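Local coordinates for choline dehydrogenase and related flavoproteins (Aspergillus oryzae, PDB 3Q9T), which oxidises formate as a formate oxidase of the glucose-methanol-choline oxidoreductase family, with 8-formyl-FAD as its flavin cofactor, at residues A[462-467]-A[487-492]; A[470-475]-A[479-484]; A[513-518]-A[523-528]. All coordinates share one frame; numbering follows the deposited sequence. Where two conformers were deposited one is given.

Interactions 1 and 2 are neighbours, with centres 13 Å apart, and both are built on helix 454-473. Along the chain, interaction 2 is nested inside the loop that interaction 1 closes, and the two meet where the carboxylate of E484 probably accepts a hydrogen bond from the backbone N of M489. Both lie away from the annotated flavin-binding residues. Interaction 3 follows later in the sequence, its centre 38 Å from that of interaction 1 and 45 Å from that of interaction 2. It is the one near the cofactor: the side chain of T514 comes within about 9 Å of the 8-formyl-FAD and about 7 Å of the side chain of A543, an FAD-binding residue.

Interaction 1: A[462-467]-A[487-492]; sequences EGIRFS and WEMPLD
M489 lies against I464 of helix 454-473, and its CG is 3.8 Å from I464 CG2. The two side chains cross at about a right angle. The M489 chain bends at chi2 and chi3, which curls SD and CE round the same methyl, so that CG, SD and CE all touch it. The first torsion of I464 swings CG2 away from the backbone N, and this is the branch that reaches the loop. Next along the chain, P490 is the centre of an inverse gamma turn, closed by the backbone bond from L491 N to M489 O at 2.7 Å. L491 then supplies both an apolar and a polar contact. Its CD1 is 4.2 Å from I464 CG2 and also lies over one face of the R465 guanidinium, while its carbonyl takes a nearly straight hydrogen bond from R465 NH1 (3.0 Å from NH1 to L491 O, 171° at the hydrogen). A water bridges R465 NH2 and the same L491 O. The other edge of the guanidinium is held within the helix: R465 NE and NH2 grip E462 OE1 and OE2 side-on, each at 3.0 Å, on the syn side and somewhat out of the carboxylate plane. In this conformer the salt bridge holds the guanidinium so that NH1 points at the loop. Strand 308-316 completes the apolar side through V310 and F312, and helix 494-504 adds M497 against L491. An i/i+3 salt-bridged arginine on helix 454-473 thus binds a carbonyl of the loop linking strand 481-485 to helix 494-504.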
loop_
_atom_site.group_PDB
_atom_site.type_symbol
_atom_site.label_atom_id
_atom_site.label_comp_id
_atom_site.label_asym_id
_atom_site.label_seq_id
_atom_site.Cartn_x
_atom_site.Cartn_y
_atom_site.Cartn_z
ATOM N N GLU A 462 1.837 19.131 -13.099
ATOM C CA GLU A 462 2.204 20.482 -13.520
ATOM C C GLU A 462 2.688 21.387 -12.387
ATOM O O GLU A 462 3.419 22.341 -12.637
ATOM C CB GLU A 462 1.061 21.135 -14.299
ATOM C CG GLU A 462 0.766 20.407 -15.615
ATOM C CD GLU A 462 2.023 20.230 -16.450
ATOM O OE1 GLU A 462 2.807 21.197 -16.531
ATOM O OE2 GLU A 462 2.242 19.128 -16.994
ATOM N N GLY A 463 2.288 21.094 -11.147
ATOM C CA GLY A 463 2.752 21.880 -10.014
ATOM C C GLY A 463 4.152 21.472 -9.584
ATOM O O GLY A 463 4.912 22.271 -9.044
ATOM N N ILE A 464 4.478 20.199 -9.787
ATOM C CA ILE A 464 5.845 19.739 -9.690
ATOM C C ILE A 464 6.675 20.434 -10.791
ATOM O O ILE A 464 7.755 20.943 -10.520
ATOM C CB ILE A 464 5.919 18.200 -9.835
ATOM C CG1 ILE A 464 5.104 17.518 -8.726
ATOM C CG2 ILE A 464 7.366 17.707 -9.786
ATOM C CD1 ILE A 464 4.994 15.985 -8.899
ATOM N N ARG A 465 6.171 20.490 -12.024
ATOM C CA ARG A 465 6.941 21.128 -13.098
ATOM C C ARG A 465 7.194 22.610 -12.766
ATOM O O ARG A 465 8.332 23.077 -12.816
ATOM C CB ARG A 465 6.270 20.971 -14.461
ATOM C CG ARG A 465 7.221 21.262 -15.645
ATOM C CD ARG A 465 6.460 21.307 -16.973
ATOM N NE ARG A 465 5.533 20.188 -17.078
ATOM C CZ ARG A 465 5.893 18.933 -17.332
ATOM N NH1 ARG A 465 7.175 18.630 -17.522
ATOM N NH2 ARG A 465 4.967 17.977 -17.387
ATOM N N PHE A 466 6.140 23.334 -12.404
ATOM C CA PHE A 466 6.295 24.714 -11.953
ATOM C C PHE A 466 7.377 24.844 -10.871
ATOM O O PHE A 466 8.207 25.746 -10.944
ATOM C CB PHE A 466 4.966 25.260 -11.438
ATOM C CG PHE A 466 5.082 26.567 -10.705
ATOM C CD1 PHE A 466 4.673 27.751 -11.304
ATOM C CD2 PHE A 466 5.582 26.611 -9.403
ATOM C CE1 PHE A 466 4.769 28.960 -10.627
ATOM C CE2 PHE A 466 5.684 27.808 -8.720
ATOM C CZ PHE A 466 5.275 28.988 -9.328
ATOM N N SER A 467 7.367 23.952 -9.876
ATOM C CA SER A 467 8.349 24.023 -8.795
ATOM C C SER A 467 9.772 23.781 -9.284
ATOM O O SER A 467 10.710 24.431 -8.811
ATOM C CB SER A 467 8.026 23.052 -7.650
ATOM O OG SER A 467 6.738 23.286 -7.130
ATOM N N TRP A 487 16.105 10.040 -6.780
ATOM C CA TRP A 487 16.424 9.855 -8.197
ATOM C C TRP A 487 15.708 10.973 -8.910
ATOM O O TRP A 487 15.116 11.822 -8.254
ATOM C CB TRP A 487 15.951 8.491 -8.716
ATOM C CG TRP A 487 14.554 8.163 -8.310
ATOM C CD1 TRP A 487 13.411 8.738 -8.776
ATOM C CD2 TRP A 487 14.149 7.181 -7.352
ATOM N NE1 TRP A 487 12.319 8.177 -8.165
ATOM C CE2 TRP A 487 12.742 7.218 -7.288
ATOM C CE3 TRP A 487 14.836 6.280 -6.541
ATOM C CZ2 TRP A 487 12.002 6.381 -6.434
ATOM C CZ3 TRP A 487 14.105 5.452 -5.699
ATOM C CH2 TRP A 487 12.701 5.509 -5.655
ATOM N N GLU A 488 15.754 10.978 -10.238
ATOM C CA GLU A 488 15.231 12.091 -11.016
ATOM C C GLU A 488 13.720 12.020 -11.159
ATOM O O GLU A 488 13.167 10.952 -11.424
ATOM C CB GLU A 488 15.843 12.103 -12.418
ATOM C CG GLU A 488 17.352 12.193 -12.455
ATOM C CD GLU A 488 17.927 11.552 -13.716
ATOM O OE1 GLU A 488 17.997 12.246 -14.762
ATOM O OE2 GLU A 488 18.291 10.349 -13.659
ATOM N N MET A 489 13.073 13.171 -10.995
ATOM C CA MET A 489 11.649 13.314 -11.241
ATOM C C MET A 489 11.435 13.209 -12.748
ATOM O O MET A 489 12.007 13.974 -13.511
ATOM C CB MET A 489 11.134 14.656 -10.678
ATOM C CG MET A 489 9.614 14.839 -10.771
ATOM S SD MET A 489 8.699 13.781 -9.618
ATOM C CE MET A 489 9.151 14.593 -8.090
ATOM N N PRO A 490 10.620 12.238 -13.186
ATOM C CA PRO A 490 10.499 11.925 -14.619
ATOM C C PRO A 490 9.654 12.939 -15.391
ATOM O O PRO A 490 8.734 12.558 -16.117
ATOM C CB PRO A 490 9.793 10.564 -14.604
ATOM C CG PRO A 490 8.933 10.625 -13.357
ATOM C CD PRO A 490 9.783 11.358 -12.346
ATOM N N LEU A 491 9.960 14.218 -15.234
ATOM C CA LEU A 491 9.145 15.268 -15.845
ATOM C C LEU A 491 9.067 15.172 -17.361
ATOM O O LEU A 491 8.246 15.858 -17.982
ATOM C CB LEU A 491 9.664 16.664 -15.486
ATOM C CG LEU A 491 9.133 17.407 -14.258
ATOM C CD1 LEU A 491 7.649 17.120 -13.972
ATOM C CD2 LEU A 491 9.996 17.095 -13.066
ATOM N N ASP A 492 9.920 14.348 -17.966
ATOM C CA ASP A 492 9.961 14.308 -19.425
ATOM C C ASP A 492 8.894 13.393 -20.001
ATOM O O ASP A 492 8.686 13.345 -21.215
ATOM C CB ASP A 492 11.359 13.979 -19.961
ATOM C CG ASP A 492 11.847 12.575 -19.581
ATOM O OD1 ASP A 492 12.982 12.232 -19.978
ATOM O OD2 ASP A 492 11.132 11.814 -18.900
HETATM O O HOH W 1 5.549 15.209 -17.815
#

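Interaction 2: A[470-475]-A[479-484]; sequences LLFKGE and DLVESE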
loop_
_atom_site.group_PDB
_atom_site.type_symbol
_atom_site.label_atom_id
_atom_site.label_comp_id
_atom_site.label_asym_id
_atom_site.label_seq_id
_atom_site.Cartn_x
_atom_site.Cartn_y
_atom_site.Cartn_z
ATOM N N LEU A 470 11.085 26.765 -11.220
ATOM C CA LEU A 470 11.395 27.831 -10.275
ATOM C C LEU A 470 12.778 27.621 -9.675
ATOM O O LEU A 470 13.566 28.552 -9.528
ATOM C CB LEU A 470 10.330 27.811 -9.175
ATOM C CG LEU A 470 10.139 28.799 -8.019
ATOM C CD1 LEU A 470 10.394 28.102 -6.700
ATOM C CD2 LEU A 470 10.908 30.120 -8.146
ATOM N N LEU A 471 13.077 26.377 -9.344
ATOM C CA LEU A 471 14.230 26.097 -8.522
ATOM C C LEU A 471 15.452 25.784 -9.378
ATOM O O LEU A 471 16.580 26.096 -8.981
ATOM C CB LEU A 471 13.927 24.959 -7.542
ATOM C CG LEU A 471 12.867 25.227 -6.458
ATOM C CD1 LEU A 471 12.435 23.923 -5.778
ATOM C CD2 LEU A 471 13.345 26.233 -5.408
ATOM N N PHE A 472 15.227 25.178 -10.544
ATOM C CA PHE A 472 16.319 24.843 -11.472
ATOM C C PHE A 472 16.629 25.938 -12.482
ATOM O O PHE A 472 17.671 25.911 -13.123
ATOM C CB PHE A 472 16.046 23.526 -12.220
ATOM C CG PHE A 472 16.394 22.305 -11.425
ATOM C CD1 PHE A 472 17.612 21.672 -11.599
ATOM C CD2 PHE A 472 15.515 21.805 -10.480
ATOM C CE1 PHE A 472 17.934 20.559 -10.857
ATOM C CE2 PHE A 472 15.836 20.693 -9.738
ATOM C CZ PHE A 472 17.048 20.072 -9.929
ATOM N N LYS A 473 15.725 26.892 -12.637
ATOM C CA LYS A 473 15.909 27.936 -13.645
ATOM C C LYS A 473 15.811 29.317 -13.018
ATOM O O LYS A 473 16.227 30.296 -13.618
ATOM C CB LYS A 473 14.840 27.846 -14.740
ATOM C CG LYS A 473 14.782 26.544 -15.508
ATOM C CD LYS A 473 13.664 26.625 -16.532
ATOM C CE LYS A 473 13.434 25.305 -17.225
ATOM N NZ LYS A 473 12.109 25.293 -17.935
ATOM N N GLY A 474 15.228 29.400 -11.823
ATOM C CA GLY A 474 15.016 30.692 -11.196
ATOM C C GLY A 474 16.318 31.383 -10.836
ATOM O O GLY A 474 17.272 30.738 -10.395
ATOM N N GLU A 475 16.350 32.698 -11.026
ATOM C CA GLU A 475 17.504 33.521 -10.686
ATOM C C GLU A 475 18.001 33.265 -9.265
ATOM O O GLU A 475 17.213 33.196 -8.316
ATOM C CB GLU A 475 17.130 35.000 -10.852
ATOM C CG GLU A 475 18.258 35.978 -10.620
ATOM C CD GLU A 475 17.779 37.430 -10.576
ATOM O OE1 GLU A 475 16.715 37.730 -11.168
ATOM O OE2 GLU A 475 18.467 38.267 -9.944
ATOM N N ASP A 479 21.606 28.280 -8.966
ATOM C CA ASP A 479 22.984 27.973 -8.617
ATOM C C ASP A 479 23.124 27.176 -7.322
ATOM O O ASP A 479 24.231 26.769 -6.972
ATOM C CB ASP A 479 23.799 29.263 -8.527
ATOM C CG ASP A 479 24.014 29.910 -9.893
ATOM O OD1 ASP A 479 24.364 29.170 -10.850
ATOM O OD2 ASP A 479 23.820 31.146 -10.003
ATOM N N LEU A 480 22.023 26.949 -6.608
ATOM C CA LEU A 480 22.115 26.262 -5.313
ATOM C C LEU A 480 21.896 24.757 -5.421
ATOM O O LEU A 480 22.334 23.988 -4.572
ATOM C CB LEU A 480 21.121 26.859 -4.322
ATOM C CG LEU A 480 21.297 28.363 -4.109
ATOM C CD1 LEU A 480 20.262 28.906 -3.122
ATOM C CD2 LEU A 480 22.712 28.652 -3.627
ATOM N N VAL A 481 21.196 24.347 -6.467
ATOM C CA VAL A 481 20.794 22.966 -6.619
ATOM C C VAL A 481 21.947 22.057 -7.050
ATOM O O VAL A 481 22.617 22.318 -8.048
ATOM C CB VAL A 481 19.658 22.840 -7.636
ATOM C CG1 VAL A 481 19.327 21.368 -7.863
ATOM C CG2 VAL A 481 18.431 23.619 -7.163
ATOM N N GLU A 482 22.158 20.987 -6.286
ATOM C CA GLU A 482 23.207 20.012 -6.569
ATOM C C GLU A 482 22.647 18.726 -7.143
ATOM O O GLU A 482 23.226 18.179 -8.063
ATOM C CB GLU A 482 24.037 19.681 -5.314
ATOM C CG GLU A 482 24.872 20.846 -4.795
ATOM C CD GLU A 482 25.962 20.413 -3.810
ATOM O OE1 GLU A 482 25.890 19.275 -3.279
ATOM O OE2 GLU A 482 26.900 21.213 -3.579
ATOM N N SER A 483 21.556 18.206 -6.581
ATOM C CA SER A 483 20.961 16.995 -7.150
ATOM C C SER A 483 19.551 16.695 -6.631
ATOM O O SER A 483 19.092 17.324 -5.676
ATOM C CB SER A 483 21.889 15.785 -6.949
ATOM O OG SER A 483 22.035 15.478 -5.577
ATOM N N GLU A 484 18.865 15.764 -7.299
ATOM C CA GLU A 484 17.527 15.322 -6.917
ATOM C C GLU A 484 17.679 14.091 -6.040
ATOM O O GLU A 484 18.494 13.225 -6.323
ATOM C CB GLU A 484 16.697 14.931 -8.148
ATOM C CG GLU A 484 16.460 16.038 -9.176
ATOM C CD GLU A 484 15.490 15.609 -10.283
ATOM O OE1 GLU A 484 14.334 15.232 -9.963
ATOM O OE2 GLU A 484 15.889 15.630 -11.470
#
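The C-terminal part of helix 454-473 passes beside the start of strand 481-485, with the backbones closest at F472 and V481, whose CA atoms are 6.9 Å apart, and no hydrogen bond joins the two segments. V481 meets the helix with both of its methyls. CG1, anti to the backbone N (chi1 175°), meets the F472 ring at its outer end, 3.3 Å from CZ and 3.4 Å from CE1 of F472. V481 CB stands over one ring face, displaced toward the rim, and the two side chains cross at about a right angle. The second methyl, V481 CG2, turns to the helix backbone and lies 3.6 Å from L471 O. Further along the strand, E484 also crosses F472 at about a right angle, its CG 4.1 Å from F472 CZ. E484 OE1 is engaged elsewhere, by M489 N of interaction 1 and by the hydroxyl of Y468, whose ring lies almost parallel to that of F472. L314 of the neighbouring strand 308-316 packs against L471, F472 and V481 alike. E482 and S483 both face R315 of that strand in a classic beta bulge, and the helix thus packs on strand 481-485 where it pairs antiparallel with 308-316.

Interaction 3: A[513-518]-A[523-528]; sequences GTARLS and QGVVDP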
loop_
_atom_site.group_PDB
_atom_site.type_symbol
_atom_site.label_atom_id
_atom_site.label_comp_id
_atom_site.label_asym_id
_atom_site.label_seq_id
_atom_site.Cartn_x
_atom_site.Cartn_y
_atom_site.Cartn_z
ATOM N N GLY A 513 -14.455 17.190 6.688
ATOM C CA GLY A 513 -15.707 16.967 5.984
ATOM C C GLY A 513 -16.662 15.885 6.439
ATOM O O GLY A 513 -17.799 15.818 5.959
ATOM N N THR A 514 -16.219 15.048 7.371
ATOM C CA THR A 514 -16.947 13.825 7.702
ATOM C C THR A 514 -18.188 14.004 8.575
ATOM O O THR A 514 -18.846 13.029 8.909
ATOM C CB THR A 514 -16.021 12.834 8.396
ATOM O OG1 THR A 514 -15.375 13.504 9.490
ATOM C CG2 THR A 514 -14.978 12.324 7.399
ATOM N N ALA A 515 -18.497 15.231 8.970
ATOM C CA ALA A 515 -19.765 15.490 9.646
ATOM C C ALA A 515 -20.140 16.935 9.358
ATOM O O ALA A 515 -20.303 17.740 10.260
ATOM C CB ALA A 515 -19.654 15.223 11.144
ATOM N N ARG A 516 -20.304 17.233 8.078
ATOM C CA ARG A 516 -20.220 18.589 7.600
ATOM C C ARG A 516 -21.409 19.474 7.935
ATOM O O ARG A 516 -22.558 19.014 8.031
ATOM C CB ARG A 516 -19.991 18.599 6.093
ATOM C CG ARG A 516 -21.210 18.230 5.265
ATOM C CD ARG A 516 -20.800 18.074 3.801
ATOM N NE ARG A 516 -21.910 17.647 2.976
ATOM C CZ ARG A 516 -21.837 17.474 1.664
ATOM N NH1 ARG A 516 -20.688 17.682 1.025
ATOM N NH2 ARG A 516 -22.912 17.083 0.997
ATOM N N LEU A 517 -21.103 20.753 8.119
ATOM C CA LEU A 517 -22.159 21.719 8.314
ATOM C C LEU A 517 -23.079 21.694 7.091
ATOM O O LEU A 517 -22.645 21.466 5.952
ATOM C CB LEU A 517 -21.595 23.108 8.617
ATOM C CG LEU A 517 -21.379 24.101 7.485
ATOM C CD1 LEU A 517 -22.718 24.491 6.959
ATOM C CD2 LEU A 517 -20.656 25.315 8.006
ATOM N N SER A 518 -24.365 21.897 7.356
ATOM C CA SER A 518 -25.376 21.768 6.308
ATOM C C SER A 518 -26.715 22.379 6.718
ATOM O O SER A 518 -26.940 22.691 7.882
ATOM C CB SER A 518 -25.573 20.288 5.972
ATOM O OG SER A 518 -26.087 19.597 7.101
ATOM N N GLN A 523 -28.292 16.936 3.351
ATOM C CA GLN A 523 -27.120 17.595 2.809
ATOM C C GLN A 523 -25.884 17.324 3.652
ATOM O O GLN A 523 -24.780 17.237 3.125
ATOM C CB GLN A 523 -27.360 19.103 2.699
ATOM C CG GLN A 523 -26.249 19.858 1.998
ATOM C CD GLN A 523 -26.439 21.361 2.071
ATOM O OE1 GLN A 523 -26.986 21.879 3.049
ATOM N NE2 GLN A 523 -25.999 22.070 1.034
ATOM N N GLY A 524 -26.060 17.199 4.964
ATOM C CA GLY A 524 -24.916 17.075 5.850
ATOM C C GLY A 524 -25.313 16.531 7.205
ATOM O O GLY A 524 -26.443 16.084 7.374
ATOM N N VAL A 525 -24.396 16.543 8.168
ATOM C CA VAL A 525 -24.744 15.992 9.477
ATOM C C VAL A 525 -25.053 17.001 10.596
ATOM O O VAL A 525 -25.812 16.689 11.505
ATOM C CB VAL A 525 -23.797 14.841 9.949
ATOM C CG1 VAL A 525 -22.968 14.258 8.784
ATOM C CG2 VAL A 525 -22.963 15.265 11.101
ATOM N N VAL A 526 -24.498 18.205 10.527
ATOM C CA VAL A 526 -24.858 19.231 11.499
ATOM C C VAL A 526 -25.431 20.466 10.820
ATOM O O VAL A 526 -25.106 20.761 9.664
ATOM C CB VAL A 526 -23.646 19.696 12.316
ATOM C CG1 VAL A 526 -22.882 18.493 12.851
ATOM C CG2 VAL A 526 -22.765 20.589 11.456
ATOM N N ASP A 527 -26.250 21.207 11.557
ATOM C CA ASP A 527 -26.873 22.411 11.022
ATOM C C ASP A 527 -25.962 23.632 11.170
ATOM O O ASP A 527 -24.831 23.520 11.665
ATOM C CB ASP A 527 -28.270 22.646 11.646
ATOM C CG ASP A 527 -28.213 23.029 13.124
ATOM O OD1 ASP A 527 -27.121 23.348 13.646
ATOM O OD2 ASP A 527 -29.281 23.024 13.766
ATOM N N PRO A 528 -26.446 24.810 10.741
ATOM C CA PRO A 528 -25.570 25.981 10.835
ATOM C C PRO A 528 -25.123 26.344 12.254
ATOM O O PRO A 528 -24.141 27.066 12.395
ATOM C CB PRO A 528 -26.417 27.096 10.215
ATOM C CG PRO A 528 -27.237 26.385 9.195
ATOM C CD PRO A 528 -27.610 25.067 9.877
#
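R516 binds the 523-528 segment through both its side chain and its carbonyl. The guanidinium takes the Q523 carbonyl side-on: R516 NE and NH2 lie 2.9 and 2.8 Å from Q523 O, which is near the guanidinium plane. Two N-H groups thus share a single acceptor, and both bonds are bent, at 145° and 146°. The extended chain from CG to NE carries the group along G524 to this carbonyl. R516 O is itself a double acceptor: V525 N approaches in the carbonyl plane at 3.1 Å, and V526 N sits above that plane at 3.3 Å in a straighter bond (172°). Next comes a weak bond from S518 N to V526 O, at 2.7 Å, and L517 and V526 form a single beta bridge. The two segments are the arms of a tight loop in the C-terminal GMC region, not regular strands. Backbone bonds of G513 with A543, an FAD-binding residue, and of A515 with S544 tie it to the cofactor's neighbourhood. S518 OG is 3.0 Å from V526 O and has hydrogen-bond partners in H533 and N520 O. Its CB presses on G524 CA, where the lack of a side chain leaves room for the close approach. Q523 OE1 is bonded to K519 N, and NE2 to E114 O of helix 113-116. On the apolar side, A515 CB meets V525 CG2 at a tight 3.3 Å.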